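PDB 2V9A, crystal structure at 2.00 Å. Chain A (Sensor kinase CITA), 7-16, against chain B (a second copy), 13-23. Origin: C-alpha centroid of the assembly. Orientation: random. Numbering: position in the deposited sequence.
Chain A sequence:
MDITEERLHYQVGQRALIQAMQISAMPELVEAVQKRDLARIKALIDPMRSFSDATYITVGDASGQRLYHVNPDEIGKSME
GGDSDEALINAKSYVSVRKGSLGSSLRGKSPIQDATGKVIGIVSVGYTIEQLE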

ATOM      1  N   ARG A   7     -22.979  -3.018  -0.488  1.00 15.19           N
ATOM      2  CA  ARG A   7     -22.982  -4.454  -0.748  1.00 16.70           C
ATOM      3  C   ARG A   7     -21.585  -4.950  -1.093  1.00 16.07           C
ATOM      4  O   ARG A   7     -21.313  -6.151  -1.049  1.00 16.71           O
ATOM      5  CB  ARG A   7     -23.950  -4.789  -1.883  1.00 21.58           C
ATOM      6  N   LEU A   8     -20.703  -4.021  -1.444  1.00 18.64           N
ATOM      7  CA  LEU A   8     -19.327  -4.362  -1.782  1.00 19.62           C
ATOM      8  C   LEU A   8     -18.524  -4.712  -0.536  1.00 24.40           C
ATOM      9  O   LEU A   8     -17.437  -4.177  -0.317  1.00 24.25           O
ATOM     10  CB  LEU A   8     -18.656  -3.215  -2.539  1.00 17.21           C
ATOM     11  CG  LEU A   8     -19.325  -2.804  -3.851  1.00 17.34           C
ATOM     12  CD1 LEU A   8     -18.416  -1.890  -4.656  1.00 18.56           C
ATOM     13  CD2 LEU A   8     -19.687  -4.035  -4.657  1.00 20.53           C
ATOM     14  N   HIS A   9     -19.066  -5.606   0.284  1.00 23.15           N
ATOM     15  CA  HIS A   9     -18.344  -6.099   1.445  1.00 20.60           C
ATOM     16  C   HIS A   9     -17.181  -6.969   0.991  1.00 26.31           C
ATOM     17  O   HIS A   9     -16.140  -7.012   1.641  1.00 26.17           O
ATOM     18  CB  HIS A   9     -19.266  -6.891   2.374  1.00 22.90           C
ATOM     19  CG  HIS A   9     -20.282  -6.048   3.081  1.00 24.06           C
ATOM     20  ND1 HIS A   9     -21.637  -6.295   3.003  1.00 27.04           N
ATOM     21  CD2 HIS A   9     -20.143  -4.960   3.872  1.00 27.40           C
ATOM     22  CE1 HIS A   9     -22.287  -5.396   3.719  1.00 28.74           C
ATOM     23  NE2 HIS A   9     -21.405  -4.574   4.259  1.00 28.00           N
ATOM     24  N   TYR A  10     -17.363  -7.657  -0.133  1.00 27.85           N
ATOM     25  CA  TYR A  10     -16.312  -8.507  -0.680  1.00 28.80           C
ATOM     26  C   TYR A  10     -15.103  -7.666  -1.078  1.00 24.14           C
ATOM     27  O   TYR A  10     -13.983  -8.170  -1.156  1.00 29.14           O
ATOM     28  CB  TYR A  10     -16.825  -9.309  -1.879  1.00 26.17           C
ATOM     29  CG  TYR A  10     -16.947  -8.505  -3.151  1.00 26.78           C
ATOM     30  CD1 TYR A  10     -15.933  -8.512  -4.100  1.00 29.49           C
ATOM     31  CD2 TYR A  10     -18.075  -7.737  -3.404  1.00 27.34           C
ATOM     32  CE1 TYR A  10     -16.038  -7.778  -5.264  1.00 31.62           C
ATOM     33  CE2 TYR A  10     -18.191  -7.000  -4.565  1.00 25.89           C
ATOM     34  CZ  TYR A  10     -17.170  -7.023  -5.492  1.00 29.54           C
ATOM     35  OH  TYR A  10     -17.280  -6.289  -6.651  1.00 36.57           O
ATOM     36  N   GLN A  11     -15.340  -6.384  -1.336  1.00 28.18           N
ATOM     37  CA  GLN A  11     -14.259  -5.438  -1.576  1.00 26.63           C
ATOM     38  C   GLN A  11     -13.303  -5.481  -0.393  1.00 23.56           C
ATOM     39  O   GLN A  11     -12.094  -5.645  -0.556  1.00 23.42           O
ATOM     40  CB  GLN A  11     -14.819  -4.024  -1.729  1.00 29.98           C
ATOM     41  CG  GLN A  11     -13.768  -2.951  -1.964  1.00 28.15           C
ATOM     42  CD  GLN A  11     -13.470  -2.743  -3.435  1.00 37.33           C
ATOM     43  OE1 GLN A  11     -14.356  -2.860  -4.282  1.00 35.16           O
ATOM     44  NE2 GLN A  11     -12.219  -2.424  -3.745  1.00 32.07           N
ATOM     45  N   VAL A  12     -13.866  -5.336   0.800  1.00 26.48           N
ATOM     46  CA  VAL A  12     -13.098  -5.387   2.036  1.00 20.16           C
ATOM     47  C   VAL A  12     -12.820  -6.828   2.448  1.00 17.97           C
ATOM     48  O   VAL A  12     -11.695  -7.176   2.807  1.00 19.70           O
ATOM     49  CB  VAL A  12     -13.846  -4.680   3.179  1.00 18.96           C
ATOM     50  CG1 VAL A  12     -13.357  -5.180   4.521  1.00 18.37           C
ATOM     51  CG2 VAL A  12     -13.691  -3.170   3.065  1.00 18.24           C
ATOM     52  N   GLY A  13     -13.854  -7.659   2.389  1.00 21.15           N
ATOM     53  CA  GLY A  13     -13.756  -9.050   2.793  1.00 19.78           C
ATOM     54  C   GLY A  13     -12.621  -9.798   2.125  1.00 16.87           C
ATOM     55  O   GLY A  13     -11.931 -10.589   2.767  1.00 19.41           O
ATOM     56  N   GLN A  14     -12.425  -9.552   0.834  1.00 14.62           N
ATOM     57  CA  GLN A  14     -11.360 -10.218   0.093  1.00 22.74           C
ATOM     58  C   GLN A  14      -9.991  -9.664   0.477  1.00 20.36           C
ATOM     59  O   GLN A  14      -9.001 -10.395   0.495  1.00 24.43           O
ATOM     60  CB  GLN A  14     -11.588 -10.105  -1.415  1.00 22.41           C
ATOM     61  CG  GLN A  14     -10.568 -10.864  -2.251  1.00 20.67           C
ATOM     62  CD  GLN A  14     -11.088 -11.213  -3.630  1.00 28.38           C
ATOM     63  OE1 GLN A  14     -12.291 -11.390  -3.824  1.00 33.12           O
ATOM     64  NE2 GLN A  14     -10.183 -11.321  -4.595  1.00 36.10           N
ATOM     65  N   ARG A  15      -9.938  -8.371   0.780  1.00 16.19           N
ATOM     66  CA  ARG A  15      -8.712  -7.761   1.278  1.00 23.57           C
ATOM     67  C   ARG A  15      -8.286  -8.423   2.583  1.00 17.21           C
ATOM     68  O   ARG A  15      -7.126  -8.795   2.751  1.00 18.75           O
ATOM     69  CB  ARG A  15      -8.894  -6.257   1.488  1.00 20.20           C
ATOM     70  CG  ARG A  15      -8.330  -5.394   0.369  1.00 28.09           C
ATOM     71  CD  ARG A  15      -6.847  -5.669   0.170  1.00 30.24           C
ATOM     72  NE  ARG A  15      -6.178  -4.600  -0.567  1.00 29.53           N
ATOM     73  CZ  ARG A  15      -5.438  -3.652  -0.001  1.00 32.57           C
ATOM     74  NH1 ARG A  15      -4.865  -2.717  -0.747  1.00 31.35           N
ATOM     75  NH2 ARG A  15      -5.267  -3.640   1.314  1.00 32.27           N
ATOM     76  N   ALA A  16      -9.235  -8.568   3.501  1.00 18.67           N
ATOM     77  CA  ALA A  16      -8.965  -9.187   4.793  1.00 18.55           C
ATOM     78  C   ALA A  16      -8.503 -10.631   4.630  1.00 18.82           C
ATOM     79  O   ALA A  16      -7.583 -11.076   5.315  1.00 15.93           O
ATOM     80  CB  ALA A  16     -10.201  -9.118   5.679  1.00 11.45           C
TER
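Chain B 13-23: GQRALIQAMQI

The chain B stretch is helical from B:Gly13 to B:Ile23, as its phi/psi values and an unbroken ladder of i+4 to i backbone hydrogen bonds attest, from B:Leu17 N to B:Gly13 O (3.0 Å) through B:Ile23 N to B:Gln19 O (2.9 Å). It lies obliquely across the chain A helix: the N-to-C directions differ by 63°, with a signed crossing angle of -63°, and the axes approach no closer than 12.3 Å. That spacing keeps the backbones apart and leaves the contact to side chains; even the nearest CA pair, A:Val12 CA and B:Ile18 CA, is separated by 8.3 Å. The buried area is correspondingly small, 230 Å² summed over both sides.

Apolar packing occupies the register point. B:Ile18, with chi1 m and chi2 t, points toward chain A and places its CG2 4.0 Å from A:Val12 CG2, while its CD1 lies 3.9 Å from A:Gln11 CG, the aliphatic part of that glutamine.

B:Gln14, one turn before B:Ile18, sits against A:Leu8 and A:Gln11. Its NE2 lies 3.6 Å from A:Leu8 CD1 and 3.0 Å from A:Gln11 OE1. The latter distance would suit a hydrogen bond, but the angle is poor; no hydrogen bond links the two stretches. One turn beyond B:Ile18, B:Gln22 NE2, which is hydrogen-bonded elsewhere in the structure, only grazes A:Val12 CG2 at 4.4 Å.

The charged contact is between equivalent residues of the two copies. A:Arg15 NH1 and B:Arg15 NH1 are 4.5 Å apart, like charges brought close together. The CA-to-CB bond of B:Arg15 points sideways, yet the end of its side chain comes nearer to chain A. Within chain B, B:Arg15 NH2 donates a weak hydrogen bond to B:Gln19 OE1 (3.0 Å, 124°); A:Arg15 NH2 is hydrogen-bonded elsewhere in the structure.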

ATOM      1  N   GLY B  13     -12.851   8.007  -5.201  1.00 21.15           N
ATOM      2  CA  GLY B  13     -13.914   8.212  -4.234  1.00 19.78           C
ATOM      3  C   GLY B  13     -14.121   7.036  -3.302  1.00 16.87           C
ATOM      4  O   GLY B  13     -14.339   7.218  -2.105  1.00 19.41           O
ATOM      5  N   GLN B  14     -14.057   5.826  -3.847  1.00 14.62           N
ATOM      6  CA  GLN B  14     -14.242   4.625  -3.042  1.00 22.74           C
ATOM      7  C   GLN B  14     -13.030   4.364  -2.152  1.00 20.36           C
ATOM      8  O   GLN B  14     -13.166   3.862  -1.037  1.00 24.43           O
ATOM      9  CB  GLN B  14     -14.538   3.412  -3.925  1.00 22.41           C
ATOM     10  CG  GLN B  14     -14.843   2.142  -3.146  1.00 20.67           C
ATOM     11  CD  GLN B  14     -15.651   1.144  -3.950  1.00 28.38           C
ATOM     12  OE1 GLN B  14     -16.426   1.522  -4.829  1.00 33.12           O
ATOM     13  NE2 GLN B  14     -15.481  -0.137  -3.648  1.00 36.10           N
ATOM     14  N   ARG B  15     -11.845   4.704  -2.650  1.00 16.19           N
ATOM     15  CA  ARG B  15     -10.634   4.615  -1.845  1.00 23.57           C
ATOM     16  C   ARG B  15     -10.747   5.514  -0.621  1.00 17.21           C
ATOM     17  O   ARG B  15     -10.466   5.092   0.500  1.00 18.75           O
ATOM     18  CB  ARG B  15      -9.401   4.999  -2.666  1.00 20.20           C
ATOM     19  CG  ARG B  15      -8.599   3.815  -3.184  1.00 28.09           C
ATOM     20  CD  ARG B  15      -8.146   2.925  -2.037  1.00 30.24           C
ATOM     21  NE  ARG B  15      -7.045   2.044  -2.419  1.00 29.53           N
ATOM     22  CZ  ARG B  15      -5.769   2.268  -2.117  1.00 32.57           C
ATOM     23  NH1 ARG B  15      -4.833   1.414  -2.503  1.00 31.35           N
ATOM     24  NH2 ARG B  15      -5.431   3.347  -1.424  1.00 32.27           N
ATOM     25  N   ALA B  16     -11.163   6.756  -0.844  1.00 18.67           N
ATOM     26  CA  ALA B  16     -11.318   7.720   0.237  1.00 18.55           C
ATOM     27  C   ALA B  16     -12.354   7.252   1.254  1.00 18.82           C
ATOM     28  O   ALA B  16     -12.157   7.391   2.460  1.00 15.93           O
ATOM     29  CB  ALA B  16     -11.698   9.085  -0.322  1.00 11.45           C
ATOM     30  N   LEU B  17     -13.457   6.698   0.759  1.00 13.71           N
ATOM     31  CA  LEU B  17     -14.533   6.221   1.623  1.00 18.40           C
ATOM     32  C   LEU B  17     -14.047   5.145   2.586  1.00 13.12           C
ATOM     33  O   LEU B  17     -14.090   5.325   3.804  1.00 13.37           O
ATOM     34  CB  LEU B  17     -15.695   5.682   0.787  1.00 15.30           C
ATOM     35  CG  LEU B  17     -16.884   5.145   1.586  1.00 19.42           C
ATOM     36  CD1 LEU B  17     -17.442   6.226   2.499  1.00 15.44           C
ATOM     37  CD2 LEU B  17     -17.965   4.609   0.660  1.00 15.12           C
ATOM     38  N   ILE B  18     -13.590   4.025   2.036  1.00 18.34           N
ATOM     39  CA  ILE B  18     -13.094   2.921   2.850  1.00 16.51           C
ATOM     40  C   ILE B  18     -12.019   3.408   3.816  1.00 12.46           C
ATOM     41  O   ILE B  18     -12.132   3.218   5.025  1.00 12.63           O
ATOM     42  CB  ILE B  18     -12.526   1.782   1.979  1.00 12.66           C
ATOM     43  CG1 ILE B  18     -13.512   1.414   0.870  1.00 21.04           C
ATOM     44  CG2 ILE B  18     -12.202   0.568   2.834  1.00 13.35           C
ATOM     45  CD1 ILE B  18     -13.007   0.337  -0.065  1.00 17.13           C
ATOM     46  N   GLN B  19     -10.984   4.044   3.274  1.00 14.85           N
ATOM     47  CA  GLN B  19      -9.895   4.579   4.087  1.00 11.38           C
ATOM     48  C   GLN B  19     -10.422   5.388   5.268  1.00 13.46           C
ATOM     49  O   GLN B  19      -9.925   5.264   6.387  1.00 11.34           O
ATOM     50  CB  GLN B  19      -8.960   5.444   3.237  1.00 15.35           C
ATOM     51  CG  GLN B  19      -8.031   4.654   2.328  1.00 16.88           C
ATOM     52  CD  GLN B  19      -7.110   5.548   1.518  1.00 17.24           C
ATOM     53  OE1 GLN B  19      -6.124   5.086   0.943  1.00 17.17           O
ATOM     54  NE2 GLN B  19      -7.427   6.837   1.473  1.00 19.68           N
ATOM     55  N   ALA B  20     -11.432   6.213   5.012  1.00 12.01           N
ATOM     56  CA  ALA B  20     -12.037   7.029   6.056  1.00 15.74           C
ATOM     57  C   ALA B  20     -12.659   6.158   7.140  1.00 13.45           C
ATOM     58  O   ALA B  20     -12.410   6.357   8.329  1.00 14.23           O
ATOM     59  CB  ALA B  20     -13.080   7.964   5.464  1.00 13.56           C
ATOM     60  N   MET B  21     -13.463   5.186   6.718  1.00 14.17           N
ATOM     61  CA  MET B  21     -14.122   4.274   7.644  1.00 14.31           C
ATOM     62  C   MET B  21     -13.116   3.535   8.520  1.00  9.89           C
ATOM     63  O   MET B  21     -13.358   3.313   9.705  1.00 10.44           O
ATOM     64  CB  MET B  21     -14.976   3.258   6.880  1.00 12.52           C
ATOM     65  CG  MET B  21     -16.164   3.855   6.145  1.00 21.48           C
ATOM     66  SD  MET B  21     -17.195   2.586   5.384  1.00 19.84           S
ATOM     67  CE  MET B  21     -18.479   3.586   4.639  1.00 21.77           C
ATOM     68  N   GLN B  22     -11.988   3.154   7.930  1.00 11.42           N
ATOM     69  CA  GLN B  22     -10.983   2.369   8.638  1.00 13.98           C
ATOM     70  C   GLN B  22     -10.187   3.220   9.623  1.00 12.56           C
ATOM     71  O   GLN B  22     -10.018   2.848  10.785  1.00 14.26           O
ATOM     72  CB  GLN B  22     -10.037   1.696   7.643  1.00 16.42           C
ATOM     73  CG  GLN B  22     -10.738   1.064   6.450  1.00 13.20           C
ATOM     74  CD  GLN B  22     -11.726  -0.013   6.852  1.00 14.42           C
ATOM     75  OE1 GLN B  22     -11.508  -0.747   7.816  1.00 17.76           O
ATOM     76  NE2 GLN B  22     -12.820  -0.119   6.106  1.00 16.48           N
ATOM     77  N   ILE B  23      -9.697   4.362   9.153  1.00 12.12           N
ATOM     78  CA  ILE B  23      -8.885   5.247   9.980  1.00 14.15           C
ATOM     79  C   ILE B  23      -9.663   5.768  11.184  1.00 10.97           C
ATOM     80  O   ILE B  23      -9.125   5.860  12.287  1.00 11.59           O
ATOM     81  CB  ILE B  23      -8.342   6.437   9.168  1.00 12.71           C
ATOM     82  CG1 ILE B  23      -7.429   5.944   8.044  1.00 15.57           C
ATOM     83  CG2 ILE B  23      -7.597   7.403  10.072  1.00 15.95           C
ATOM     84  CD1 ILE B  23      -6.898   7.048   7.156  1.00 13.77           C
TER